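Local coordinates for protein putative L-alanine-DL-glutamate epimerase (PDB 3GO2) that binds magnesium and belongs to the mandelate racemase/muconate lactonizing enzyme family, consistent with activity as a racemase or epimerase, at residues Glu66-Glu71 and Glu86-Ile91; Asp97-Thr102 and Tyr108-Gly113; Asn296-Ser301 and Ala330-Ala335; Leu324-Asn329 and Pro360-Gly365. All coordinates share one frame; numbering follows the deposited sequence.

Contact 1: residues Glu66-Glu71 and Glu86-Ile91; sequences ERFFAE and EGIGAI
The ring of Phe-68 has the CG2 methyl of Ile-91 over one face, 3.5 Å from CE2, while the carbonyl O of Ile-88 lies at its edge, near the ring plane. The second ring, Phe-69, meets Ile-88 obliquely: its CD1 is 3.5 Å from Ile-88 CG2, and the two side chains run at about a right angle. Phe-68 CG stands anti to its own nitrogen (chi1 161°), which carries the ring out to the facing helix, and Ile-91 crosses it nearly perpendicularly with CD1 also reaching CZ. Helices 65-76 and 82-103 run antiparallel here, their local axes 168° apart in direction and 10.5 Å at closest approach. This is the helical hairpin of the N-terminal capping domain characteristic of the enolase superfamily. Large flat rings suit so wide a spacing, and beta-branched isoleucines offer methyls to meet them. Leu-53 of helix 46-57 covers both isoleucines, so the cluster continues into a third helix. On a side of helix 65-76 that meets other subunits, Arg-67 NH1 forms a salt bridge with Glu-71 OE1 (2.8 Å). No hydrogen bond joins the two segments; their cohesion therefore rests on shape and the burial of apolar surface.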
loop_
_atom_site.group_PDB
_atom_site.type_symbol
_atom_site.label_atom_id
_atom_site.label_comp_id
_atom_site.label_asym_id
_atom_site.label_seq_id
_atom_site.Cartn_x
_atom_site.Cartn_y
_atom_site.Cartn_z
ATOM N N GLU A 66 6.806 -3.185 -37.007
ATOM C CA GLU A 66 6.624 -3.758 -35.675
ATOM C C GLU A 66 7.193 -5.181 -35.595
ATOM O O GLU A 66 7.640 -5.617 -34.528
ATOM C CB GLU A 66 5.164 -3.689 -35.268
ATOM C CG GLU A 66 4.938 -4.064 -33.879
ATOM C CD GLU A 66 5.296 -3.010 -32.835
ATOM O OE1 GLU A 66 6.064 -2.016 -33.018
ATOM O OE2 GLU A 66 4.808 -3.257 -31.728
ATOM N N ARG A 67 7.224 -5.891 -36.720
ATOM C CA ARG A 67 7.948 -7.173 -36.762
ATOM C C ARG A 67 9.434 -6.957 -36.456
ATOM O O ARG A 67 10.038 -7.689 -35.643
ATOM C CB ARG A 67 7.805 -7.847 -38.132
ATOM C CG ARG A 67 8.429 -9.240 -38.219
ATOM C CD ARG A 67 8.950 -9.509 -39.641
ATOM N NE ARG A 67 10.042 -8.601 -39.991
ATOM C CZ ARG A 67 11.283 -8.663 -39.517
ATOM N NH1 ARG A 67 11.664 -9.640 -38.686
ATOM N NH2 ARG A 67 12.171 -7.756 -39.883
ATOM N N PHE A 68 10.049 -5.992 -37.132
ATOM C CA PHE A 68 11.468 -5.670 -36.864
ATOM C C PHE A 68 11.658 -5.321 -35.374
ATOM O O PHE A 68 12.599 -5.782 -34.730
ATOM C CB PHE A 68 12.001 -4.530 -37.739
ATOM C CG PHE A 68 13.256 -3.890 -37.176
ATOM C CD1 PHE A 68 14.468 -4.525 -37.279
ATOM C CD2 PHE A 68 13.177 -2.726 -36.440
ATOM C CE1 PHE A 68 15.619 -3.981 -36.717
ATOM C CE2 PHE A 68 14.330 -2.159 -35.861
ATOM C CZ PHE A 68 15.548 -2.805 -36.004
ATOM N N PHE A 69 10.785 -4.479 -34.848
ATOM C CA PHE A 69 10.921 -4.077 -33.460
ATOM C C PHE A 69 10.856 -5.296 -32.541
ATOM O O PHE A 69 11.678 -5.458 -31.626
ATOM C CB PHE A 69 9.857 -3.049 -33.060
ATOM C CG PHE A 69 9.991 -2.632 -31.630
ATOM C CD1 PHE A 69 10.903 -1.654 -31.259
ATOM C CD2 PHE A 69 9.248 -3.251 -30.657
ATOM C CE1 PHE A 69 11.050 -1.317 -29.920
ATOM C CE2 PHE A 69 9.427 -2.942 -29.326
ATOM C CZ PHE A 69 10.314 -1.960 -28.965
ATOM N N ALA A 70 9.864 -6.165 -32.774
ATOM C CA ALA A 70 9.656 -7.322 -31.934
ATOM C C ALA A 70 10.864 -8.237 -31.999
ATOM O O ALA A 70 11.348 -8.686 -30.976
ATOM C CB ALA A 70 8.369 -8.098 -32.344
ATOM N N GLU A 71 11.419 -8.423 -33.192
ATOM C CA GLU A 71 12.587 -9.304 -33.342
ATOM C C GLU A 71 13.818 -8.695 -32.681
ATOM O O GLU A 71 14.593 -9.382 -31.997
ATOM C CB GLU A 71 12.860 -9.552 -34.818
ATOM C CG GLU A 71 14.035 -10.515 -35.046
ATOM C CD GLU A 71 14.307 -10.794 -36.521
ATOM O OE1 GLU A 71 14.126 -9.909 -37.357
ATOM O OE2 GLU A 71 14.739 -11.909 -36.829
ATOM N N GLU A 86 18.171 2.952 -28.317
ATOM C CA GLU A 86 18.350 4.087 -29.234
ATOM C C GLU A 86 18.635 3.601 -30.654
ATOM O O GLU A 86 18.136 4.169 -31.624
ATOM C CB GLU A 86 19.484 5.008 -28.806
ATOM C CG GLU A 86 19.225 5.777 -27.544
ATOM C CD GLU A 86 20.343 6.696 -27.203
ATOM O OE1 GLU A 86 20.793 7.471 -28.091
ATOM O OE2 GLU A 86 20.822 6.663 -26.023
ATOM N N GLY A 87 19.399 2.524 -30.800
ATOM C CA GLY A 87 19.667 2.016 -32.141
ATOM C C GLY A 87 18.405 1.486 -32.786
ATOM O O GLY A 87 18.142 1.719 -33.972
ATOM N N ILE A 88 17.611 0.763 -31.994
ATOM C CA ILE A 88 16.353 0.213 -32.468
ATOM C C ILE A 88 15.397 1.355 -32.894
ATOM O O ILE A 88 14.763 1.283 -33.952
ATOM C CB ILE A 88 15.721 -0.666 -31.369
ATOM C CG1 ILE A 88 16.573 -1.925 -31.182
ATOM C CG2 ILE A 88 14.277 -1.024 -31.733
ATOM C CD1 ILE A 88 16.117 -2.795 -30.002
ATOM N N GLY A 89 15.342 2.409 -32.078
ATOM C CA GLY A 89 14.485 3.577 -32.361
ATOM C C GLY A 89 14.862 4.281 -33.638
ATOM O O GLY A 89 14.011 4.716 -34.417
ATOM N N ALA A 90 16.164 4.420 -33.859
ATOM C CA ALA A 90 16.661 5.072 -35.077
ATOM C C ALA A 90 16.280 4.282 -36.331
ATOM O O ALA A 90 15.890 4.852 -37.394
ATOM C CB ALA A 90 18.174 5.236 -34.991
ATOM N N ILE A 91 16.396 2.961 -36.238
ATOM C CA ILE A 91 15.992 2.119 -37.363
ATOM C C ILE A 91 14.480 2.203 -37.579
ATOM O O ILE A 91 14.029 2.305 -38.706
ATOM C CB ILE A 91 16.467 0.686 -37.204
ATOM C CG1 ILE A 91 17.998 0.655 -37.224
ATOM C CG2 ILE A 91 15.847 -0.219 -38.296
ATOM C CD1 ILE A 91 18.596 -0.766 -36.930
#

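Contact 2: residues Asp97-Thr102 and Tyr108-Gly113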
loop_
_atom_site.group_PDB
_atom_site.type_symbol
_atom_site.label_atom_id
_atom_site.label_comp_id
_atom_site.label_asym_id
_atom_site.label_seq_id
_atom_site.Cartn_x
_atom_site.Cartn_y
_atom_site.Cartn_z
ATOM N N ASP A 97 9.728 6.357 -42.199
ATOM C CA ASP A 97 9.911 7.275 -43.320
ATOM C C ASP A 97 9.735 6.526 -44.660
ATOM O O ASP A 97 9.048 6.990 -45.603
ATOM C CB ASP A 97 11.296 7.901 -43.266
ATOM C CG ASP A 97 11.444 9.088 -44.192
ATOM O OD1 ASP A 97 10.462 9.848 -44.370
ATOM O OD2 ASP A 97 12.565 9.268 -44.736
ATOM N N ALA A 98 10.401 5.375 -44.763
ATOM C CA ALA A 98 10.367 4.585 -46.002
ATOM C C ALA A 98 8.957 4.063 -46.306
ATOM O O ALA A 98 8.505 4.060 -47.457
ATOM C CB ALA A 98 11.380 3.445 -45.939
ATOM N N LYS A 99 8.254 3.636 -45.270
ATOM C CA LYS A 99 6.894 3.169 -45.420
ATOM C C LYS A 99 5.957 4.286 -45.860
ATOM O O LYS A 99 5.162 4.098 -46.785
ATOM C CB LYS A 99 6.400 2.553 -44.125
ATOM C CG LYS A 99 4.991 1.979 -44.230
ATOM C CD LYS A 99 4.637 1.115 -43.021
ATOM C CE LYS A 99 3.335 0.367 -43.193
ATOM N NZ LYS A 99 3.000 -0.668 -42.135
ATOM N N ALA A 100 6.044 5.436 -45.205
ATOM C CA ALA A 100 5.229 6.570 -45.579
ATOM C C ALA A 100 5.530 7.004 -47.018
ATOM O O ALA A 100 4.614 7.257 -47.781
ATOM C CB ALA A 100 5.441 7.745 -44.611
ATOM N N LYS A 101 6.803 7.056 -47.395
ATOM C CA LYS A 101 7.160 7.411 -48.786
ATOM C C LYS A 101 6.606 6.386 -49.776
ATOM O O LYS A 101 6.132 6.741 -50.895
ATOM C CB LYS A 101 8.679 7.570 -48.915
ATOM C CG LYS A 101 9.173 8.908 -48.345
ATOM C CD LYS A 101 10.684 8.890 -48.126
ATOM C CE LYS A 101 11.187 10.235 -47.756
ATOM N NZ LYS A 101 12.656 10.223 -47.390
ATOM N N THR A 102 6.657 5.116 -49.400
ATOM C CA THR A 102 6.136 4.043 -50.276
ATOM C C THR A 102 4.648 4.247 -50.522
ATOM O O THR A 102 4.154 4.030 -51.658
ATOM C CB THR A 102 6.402 2.647 -49.678
ATOM O OG1 THR A 102 7.814 2.419 -49.593
ATOM C CG2 THR A 102 5.793 1.559 -50.514
ATOM N N TYR A 108 2.715 11.397 -40.364
ATOM C CA TYR A 108 1.548 11.435 -39.463
ATOM C C TYR A 108 0.346 10.628 -39.970
ATOM O O TYR A 108 -0.513 10.238 -39.193
ATOM C CB TYR A 108 1.154 12.870 -39.108
ATOM C CG TYR A 108 0.720 13.752 -40.271
ATOM C CD1 TYR A 108 -0.465 13.539 -40.952
ATOM C CD2 TYR A 108 1.485 14.860 -40.639
ATOM C CE1 TYR A 108 -0.848 14.381 -41.994
ATOM C CE2 TYR A 108 1.111 15.697 -41.662
ATOM C CZ TYR A 108 -0.052 15.473 -42.330
ATOM O OH TYR A 108 -0.409 16.331 -43.354
ATOM N N GLU A 109 0.280 10.355 -41.276
ATOM C CA GLU A 109 -0.776 9.522 -41.856
ATOM C C GLU A 109 -0.665 8.062 -41.394
ATOM O O GLU A 109 -1.626 7.312 -41.482
ATOM C CB GLU A 109 -0.720 9.592 -43.388
ATOM C CG GLU A 109 -2.061 9.434 -44.071
ATOM C CD GLU A 109 -3.022 10.525 -43.658
ATOM O OE1 GLU A 109 -3.562 10.438 -42.531
ATOM O OE2 GLU A 109 -3.206 11.490 -44.445
ATOM N N LEU A 110 0.515 7.653 -40.927
ATOM C CA LEU A 110 0.706 6.321 -40.388
ATOM C C LEU A 110 0.374 6.284 -38.899
ATOM O O LEU A 110 0.232 5.206 -38.314
ATOM C CB LEU A 110 2.145 5.865 -40.551
ATOM C CG LEU A 110 2.709 5.814 -41.958
ATOM C CD1 LEU A 110 4.127 5.264 -41.876
ATOM C CD2 LEU A 110 1.841 4.982 -42.859
ATOM N N LEU A 111 0.255 7.456 -38.295
ATOM C CA LEU A 111 0.169 7.574 -36.835
ATOM C C LEU A 111 -1.229 7.893 -36.303
ATOM O O LEU A 111 -1.391 8.274 -35.140
ATOM C CB LEU A 111 1.157 8.646 -36.361
ATOM C CG LEU A 111 2.626 8.541 -36.771
ATOM C CD1 LEU A 111 3.459 9.742 -36.304
ATOM C CD2 LEU A 111 3.255 7.240 -36.303
ATOM N N GLY A 112 -2.244 7.709 -37.136
ATOM C CA GLY A 112 -3.617 7.997 -36.747
ATOM C C GLY A 112 -4.181 9.179 -37.492
ATOM O O GLY A 112 -5.345 9.543 -37.302
ATOM N N GLY A 113 -3.369 9.760 -38.381
ATOM C CA GLY A 113 -3.726 11.008 -39.022
ATOM C C GLY A 113 -3.419 12.171 -38.121
ATOM O O GLY A 113 -3.231 12.000 -36.908
#
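Leu-110 meets Lys-99 and Ala-100 with a single methyl, CD1, which sits 3.8 Å from Ala-100 N and 3.9 Å from Ala-100 CB. The second segment begins at Tyr-108, whose backbone O accepts a bond from Leu-111 N at 3.0 Å and so tightens the turn. The CB of Glu-109 points toward the helix, but its carboxylate leads away and, in the conformer given, forms a salt bridge with Lys-99 of the second subunit. At Leu-110, CG lies beside the backbone N (chi1 -59°) and the chain then extends (chi2 -177°), driving CD1 against the helix. The small Ala-100 suits this approach because its short side chain lets the methyl come close to the backbone. Lys-99 contributes its aliphatic part, CG lying 4.1 Å from the same methyl, while its extended chain takes NZ onward to Glu-109 of the second subunit and to Met-63 O. In that conformer the reciprocal Lys-99 and Glu-109 pairs would tie two subunits together beside an apolar contact. After Leu-111 the chain turns through Gly-112 and Gly-113, whose positive phi values come with backbone angles at which a CB would strike the preceding carbonyl O. On the helix, Lys-101 NZ forms a salt bridge with Asp-97 OD2 (2.8 Å) and another with Asp-378. The loop after helix 82-103 folds back on the end of that helix before strand 118-123; Leu-111 turns to Val-298, Trp-299 and Met-302 of helix 298-310, and Asp-97 binds Trp-34 N in strand 32-37.

Contact 3: residues Asn296-Ser301 and Ala330-Ala335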
loop_
_atom_site.group_PDB
_atom_site.type_symbol
_atom_site.label_atom_id
_atom_site.label_comp_id
_atom_site.label_asym_id
_atom_site.label_seq_id
_atom_site.Cartn_x
_atom_site.Cartn_y
_atom_site.Cartn_z
ATOM N N ASN A 296 13.316 6.532 -28.767
ATOM C CA ASN A 296 12.358 5.405 -28.654
ATOM C C ASN A 296 11.893 4.820 -29.977
ATOM O O ASN A 296 11.504 3.651 -30.057
ATOM C CB ASN A 296 11.138 5.832 -27.831
ATOM C CG ASN A 296 11.352 5.665 -26.349
ATOM O OD1 ASN A 296 11.126 4.579 -25.809
ATOM N ND2 ASN A 296 11.724 6.745 -25.679
ATOM N N GLY A 297 11.933 5.644 -31.027
ATOM C CA GLY A 297 11.156 5.401 -32.230
ATOM C C GLY A 297 9.789 6.017 -32.052
ATOM O O GLY A 297 9.174 5.956 -30.974
ATOM N N VAL A 298 9.275 6.624 -33.111
ATOM C CA VAL A 298 7.979 7.248 -33.029
ATOM C C VAL A 298 6.827 6.263 -32.809
ATOM O O VAL A 298 5.852 6.618 -32.139
ATOM C CB VAL A 298 7.742 8.157 -34.306
ATOM C CG1 VAL A 298 6.280 8.556 -34.452
ATOM C CG2 VAL A 298 8.663 9.379 -34.233
ATOM N N TRP A 299 6.913 5.043 -33.346
ATOM C CA TRP A 299 5.811 4.093 -33.177
ATOM C C TRP A 299 5.727 3.695 -31.722
ATOM O O TRP A 299 4.650 3.668 -31.135
ATOM C CB TRP A 299 5.994 2.871 -34.073
ATOM C CG TRP A 299 4.768 2.042 -34.200
ATOM C CD1 TRP A 299 4.523 0.842 -33.616
ATOM C CD2 TRP A 299 3.602 2.366 -34.964
ATOM N NE1 TRP A 299 3.275 0.381 -33.998
ATOM C CE2 TRP A 299 2.699 1.309 -34.821
ATOM C CE3 TRP A 299 3.261 3.435 -35.794
ATOM C CZ2 TRP A 299 1.449 1.304 -35.463
ATOM C CZ3 TRP A 299 2.044 3.413 -36.421
ATOM C CH2 TRP A 299 1.162 2.366 -36.253
ATOM N N GLN A 300 6.876 3.417 -31.116
ATOM C CA GLN A 300 6.907 3.109 -29.699
ATOM C C GLN A 300 6.445 4.319 -28.872
ATOM O O GLN A 300 5.765 4.145 -27.860
ATOM C CB GLN A 300 8.317 2.674 -29.269
ATOM C CG GLN A 300 8.909 1.490 -30.036
ATOM C CD GLN A 300 7.936 0.349 -30.243
ATOM O OE1 GLN A 300 7.314 -0.116 -29.287
ATOM N NE2 GLN A 300 7.747 -0.062 -31.498
ATOM N N SER A 301 6.776 5.526 -29.326
ATOM C CA SER A 301 6.399 6.742 -28.622
ATOM C C SER A 301 4.895 6.958 -28.636
ATOM O O SER A 301 4.363 7.535 -27.689
ATOM C CB SER A 301 7.119 7.960 -29.209
ATOM O OG SER A 301 8.506 7.758 -29.094
ATOM N N ALA A 330 7.714 16.690 -35.258
ATOM C CA ALA A 330 6.518 17.379 -35.759
ATOM C C ALA A 330 5.419 16.398 -36.136
ATOM O O ALA A 330 4.230 16.659 -35.911
ATOM C CB ALA A 330 6.851 18.253 -36.952
ATOM N N ASN A 331 5.793 15.264 -36.724
ATOM C CA ASN A 331 4.804 14.288 -37.107
ATOM C C ASN A 331 4.162 13.579 -35.904
ATOM O O ASN A 331 2.963 13.332 -35.889
ATOM C CB ASN A 331 5.384 13.281 -38.111
ATOM C CG ASN A 331 5.481 13.862 -39.509
ATOM O OD1 ASN A 331 4.546 13.726 -40.301
ATOM N ND2 ASN A 331 6.595 14.527 -39.824
ATOM N N PHE A 332 4.983 13.249 -34.903
ATOM C CA PHE A 332 4.488 12.750 -33.624
ATOM C C PHE A 332 3.535 13.758 -32.988
ATOM O O PHE A 332 2.422 13.408 -32.559
ATOM C CB PHE A 332 5.684 12.512 -32.715
ATOM C CG PHE A 332 5.336 12.200 -31.290
ATOM C CD1 PHE A 332 4.947 10.923 -30.903
ATOM C CD2 PHE A 332 5.449 13.174 -30.318
ATOM C CE1 PHE A 332 4.657 10.649 -29.539
ATOM C CE2 PHE A 332 5.162 12.898 -28.986
ATOM C CZ PHE A 332 4.788 11.635 -28.604
ATOM N N ALA A 333 3.978 15.006 -32.923
ATOM C CA ALA A 333 3.187 16.080 -32.314
ATOM C C ALA A 333 1.852 16.322 -33.033
ATOM O O ALA A 333 0.854 16.690 -32.409
ATOM C CB ALA A 333 3.999 17.377 -32.297
ATOM N N ALA A 334 1.830 16.123 -34.344
ATOM C CA ALA A 334 0.608 16.272 -35.103
ATOM C C ALA A 334 -0.510 15.299 -34.732
ATOM O O ALA A 334 -1.701 15.636 -34.825
ATOM C CB ALA A 334 0.925 16.173 -36.595
ATOM N N ALA A 335 -0.136 14.082 -34.312
ATOM C CA ALA A 335 -1.054 12.985 -34.131
ATOM C C ALA A 335 -1.463 12.730 -32.664
ATOM O O ALA A 335 -2.465 12.049 -32.393
ATOM C CB ALA A 335 -0.426 11.705 -34.729
#
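Apolar contact centres on Phe-332. Val-298 CG1 lies at the ring edge, near its plane, and is 4.4 Å from Phe-332 CB. The CB of Ser-301 comes from off the plane, meeting Phe-332 CE1 at 3.7 Å and Phe-332 CD1 slightly farther away. With CG anti to the backbone nitrogen (chi1 171°), the phenyl group projects from helix 323-335 toward the start of helix 298-310. Thr-293 and Met-302 pack on the same side chain. A broad ring suits this place because it spans the distance to the neighbouring helix, whereas a small serine lets it come close. A polar atom also borders the ring: the carbonyl O of Ser-301 is 3.6 Å from Phe-332 CE1, at the edge rather than over the pi face. Both helices belong to the C-terminal domain of the enolase superfamily, a modified TIM barrel, and strand 314-317 lies between them in sequence, so the contact joins successive helices outside the barrel strands.

No hydrogen bond crosses the contact; a notable one lies within 296-301. Gly-297 occupies the N-cap position, and its carbonyl O receives both Ser-301 N, at 2.9 Å, and Ser-301 OG, at 2.7 Å. The hydroxyl comes from above the carbonyl plane, 42° out of it, so this buried polar group is satisfied within its own helical turn. Glycine suits the positive phi (87°) at the break between helix 293-296 and helix 298-310.

Contact 4: residues Leu324-Asn329 and Pro360-Gly365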
loop_
_atom_site.group_PDB
_atom_site.type_symbol
_atom_site.label_atom_id
_atom_site.label_comp_id
_atom_site.label_asym_id
_atom_site.label_seq_id
_atom_site.Cartn_x
_atom_site.Cartn_y
_atom_site.Cartn_z
ATOM N N LEU A 324 16.047 17.240 -39.219
ATOM C CA LEU A 324 15.304 15.990 -39.404
ATOM C C LEU A 324 14.644 15.539 -38.090
ATOM O O LEU A 324 13.488 15.100 -38.096
ATOM C CB LEU A 324 16.166 14.898 -40.019
ATOM C CG LEU A 324 15.515 13.530 -40.198
ATOM C CD1 LEU A 324 14.176 13.630 -40.926
ATOM C CD2 LEU A 324 16.447 12.580 -40.948
ATOM N N CYS A 325 15.345 15.665 -36.975
ATOM C CA CYS A 325 14.719 15.371 -35.675
ATOM C C CYS A 325 13.504 16.249 -35.436
ATOM O O CYS A 325 12.499 15.780 -34.898
ATOM C CB CYS A 325 15.698 15.522 -34.529
ATOM S SG CYS A 325 16.933 14.198 -34.488
ATOM N N THR A 326 13.582 17.521 -35.823
ATOM C CA THR A 326 12.432 18.407 -35.649
ATOM C C THR A 326 11.252 17.921 -36.464
ATOM O O THR A 326 10.100 17.914 -35.972
ATOM C CB THR A 326 12.780 19.870 -36.028
ATOM O OG1 THR A 326 13.777 20.361 -35.132
ATOM C CG2 THR A 326 11.545 20.772 -35.926
ATOM N N MET A 327 11.516 17.485 -37.700
ATOM C CA MET A 327 10.424 17.012 -38.562
ATOM C C MET A 327 9.881 15.657 -38.059
ATOM O O MET A 327 8.688 15.415 -38.113
ATOM C CB MET A 327 10.863 16.973 -40.019
ATOM C CG MET A 327 11.229 18.320 -40.571
ATOM S SD MET A 327 9.924 19.606 -40.449
ATOM C CE MET A 327 10.207 20.469 -42.050
ATOM N N ILE A 328 10.740 14.811 -37.514
ATOM C CA ILE A 328 10.268 13.553 -36.917
ATOM C C ILE A 328 9.271 13.861 -35.801
ATOM O O ILE A 328 8.140 13.339 -35.761
ATOM C CB ILE A 328 11.469 12.722 -36.401
ATOM C CG1 ILE A 328 12.255 12.189 -37.587
ATOM C CG2 ILE A 328 11.035 11.509 -35.545
ATOM C CD1 ILE A 328 13.607 11.577 -37.207
ATOM N N ASN A 329 9.707 14.739 -34.908
ATOM C CA ASN A 329 8.903 15.154 -33.766
ATOM C C ASN A 329 7.644 15.907 -34.175
ATOM O O ASN A 329 6.598 15.780 -33.524
ATOM C CB ASN A 329 9.764 15.960 -32.807
ATOM C CG ASN A 329 10.655 15.085 -31.959
ATOM O OD1 ASN A 329 10.176 14.143 -31.316
ATOM N ND2 ASN A 329 11.955 15.358 -31.970
ATOM N N PRO A 360 12.343 23.556 -41.101
ATOM C CA PRO A 360 11.091 23.816 -40.415
ATOM C C PRO A 360 10.677 25.272 -40.515
ATOM O O PRO A 360 11.530 26.161 -40.532
ATOM C CB PRO A 360 11.379 23.484 -38.945
ATOM C CG PRO A 360 12.773 23.164 -38.865
ATOM C CD PRO A 360 13.409 23.114 -40.193
ATOM N N GLU A 361 9.366 25.482 -40.580
ATOM C CA GLU A 361 8.784 26.807 -40.694
ATOM C C GLU A 361 7.999 27.139 -39.440
ATOM O O GLU A 361 7.140 26.370 -39.032
ATOM C CB GLU A 361 7.879 26.887 -41.920
ATOM C CG GLU A 361 8.634 26.723 -43.250
ATOM C CD GLU A 361 7.725 26.735 -44.494
ATOM O OE1 GLU A 361 6.485 26.877 -44.355
ATOM O OE2 GLU A 361 8.265 26.596 -45.615
ATOM N N TYR A 362 8.308 28.288 -38.837
ATOM C CA TYR A 362 7.584 28.765 -37.658
ATOM C C TYR A 362 6.802 30.026 -38.021
ATOM O O TYR A 362 7.265 30.827 -38.834
ATOM C CB TYR A 362 8.540 29.077 -36.513
ATOM C CG TYR A 362 9.398 27.888 -36.155
ATOM C CD1 TYR A 362 8.914 26.895 -35.300
ATOM C CD2 TYR A 362 10.672 27.757 -36.651
ATOM C CE1 TYR A 362 9.685 25.787 -34.987
ATOM C CE2 TYR A 362 11.463 26.646 -36.344
ATOM C CZ TYR A 362 10.961 25.665 -35.490
ATOM O OH TYR A 362 11.729 24.557 -35.202
ATOM N N GLN A 363 5.640 30.157 -37.432
ATOM C CA GLN A 363 4.811 31.354 -37.567
ATOM C C GLN A 363 4.088 31.603 -36.259
ATOM O O GLN A 363 3.444 30.703 -35.729
ATOM C CB GLN A 363 3.813 31.155 -38.709
ATOM C CG GLN A 363 2.885 32.349 -38.985
ATOM C CD GLN A 363 1.836 32.023 -40.057
ATOM O OE1 GLN A 363 2.083 31.224 -40.974
ATOM N NE2 GLN A 363 0.649 32.613 -39.924
ATOM N N ASN A 364 4.242 32.819 -35.712
ATOM C CA ASN A 364 3.562 33.227 -34.482
ATOM C C ASN A 364 3.766 32.220 -33.356
ATOM O O ASN A 364 2.818 31.842 -32.671
ATOM C CB ASN A 364 2.064 33.412 -34.731
ATOM C CG ASN A 364 1.330 34.085 -33.553
ATOM O OD1 ASN A 364 1.932 34.797 -32.751
ATOM N ND2 ASN A 364 0.017 33.857 -33.459
ATOM N N GLY A 365 4.997 31.752 -33.218
ATOM C CA GLY A 365 5.369 30.872 -32.141
ATOM C C GLY A 365 4.965 29.429 -32.312
ATOM O O GLY A 365 5.004 28.674 -31.334
#
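Thr-326 has CG2 anti to its backbone nitrogen and OG1 beside it (chi1 -64°), which turns the methyl toward Pro-360 and Tyr-362, while Met-327 bends at chi2 and chi3 to bring its terminal methyl in toward the proline. The two residues belong to helix 323-335 of the modified TIM-barrel domain found throughout the enolase superfamily, and they meet the chain entering strand 362-363, an edge strand, within this chain, of a small mixed sheet. Pro-360 is touched at two places. Thr-326 CG2 lies 4.0 Å from its CG, the side chains crossing at about a right angle, and Met-327 CE lies 3.8 Å from its CA. The sulfur of Met-327 is more distant, 4.4 Å from Pro-360 CB. Proline suits this approach to a strand because its rigid ring presents an apolar surface, and the flexible methionine can fold to fit along it. Polar ends are led elsewhere: OG1 of Thr-326 bonds to Asn-319, so threonine serves both a methyl contact and a hydrogen bond from one short branch point. Leu-367 of strand 366-368 packs against Thr-326, Pro-360 and Tyr-362, continuing the apolar cluster into the sheet. Tyr-362 arrives from the direction opposite to Thr-326; its phenol oxygen is hydrogen-bonded to Thr-344 OG1 and touches the threonine methyl as well, with OH 3.9 Å from Thr-326 CG2.

Overall arrangement
Contacts 1, 2 and 3 are buried, whereas contact 4 is partly buried and its strand runs out to exposed residues. Contacts 1 and 2 share helix 82-103 in the N-terminal domain; contacts 3 and 4 share helix 323-335 in the barrel domain, where Val-298 packs on Ile-328. The domains join through Glu-66 with Gln-300 and Tyr-108 N with Asn-331 OD1, linking contact 3 to contacts 1 and 2. None has a hydrogen bond across its own segments, yet their apolar chemistry differs: rings against isoleucines, one leucine methyl on a helix, a ring edge, and a proline between methyls. Contacts 1 to 3 also touch the second subunit; contact 4 touches no other chain.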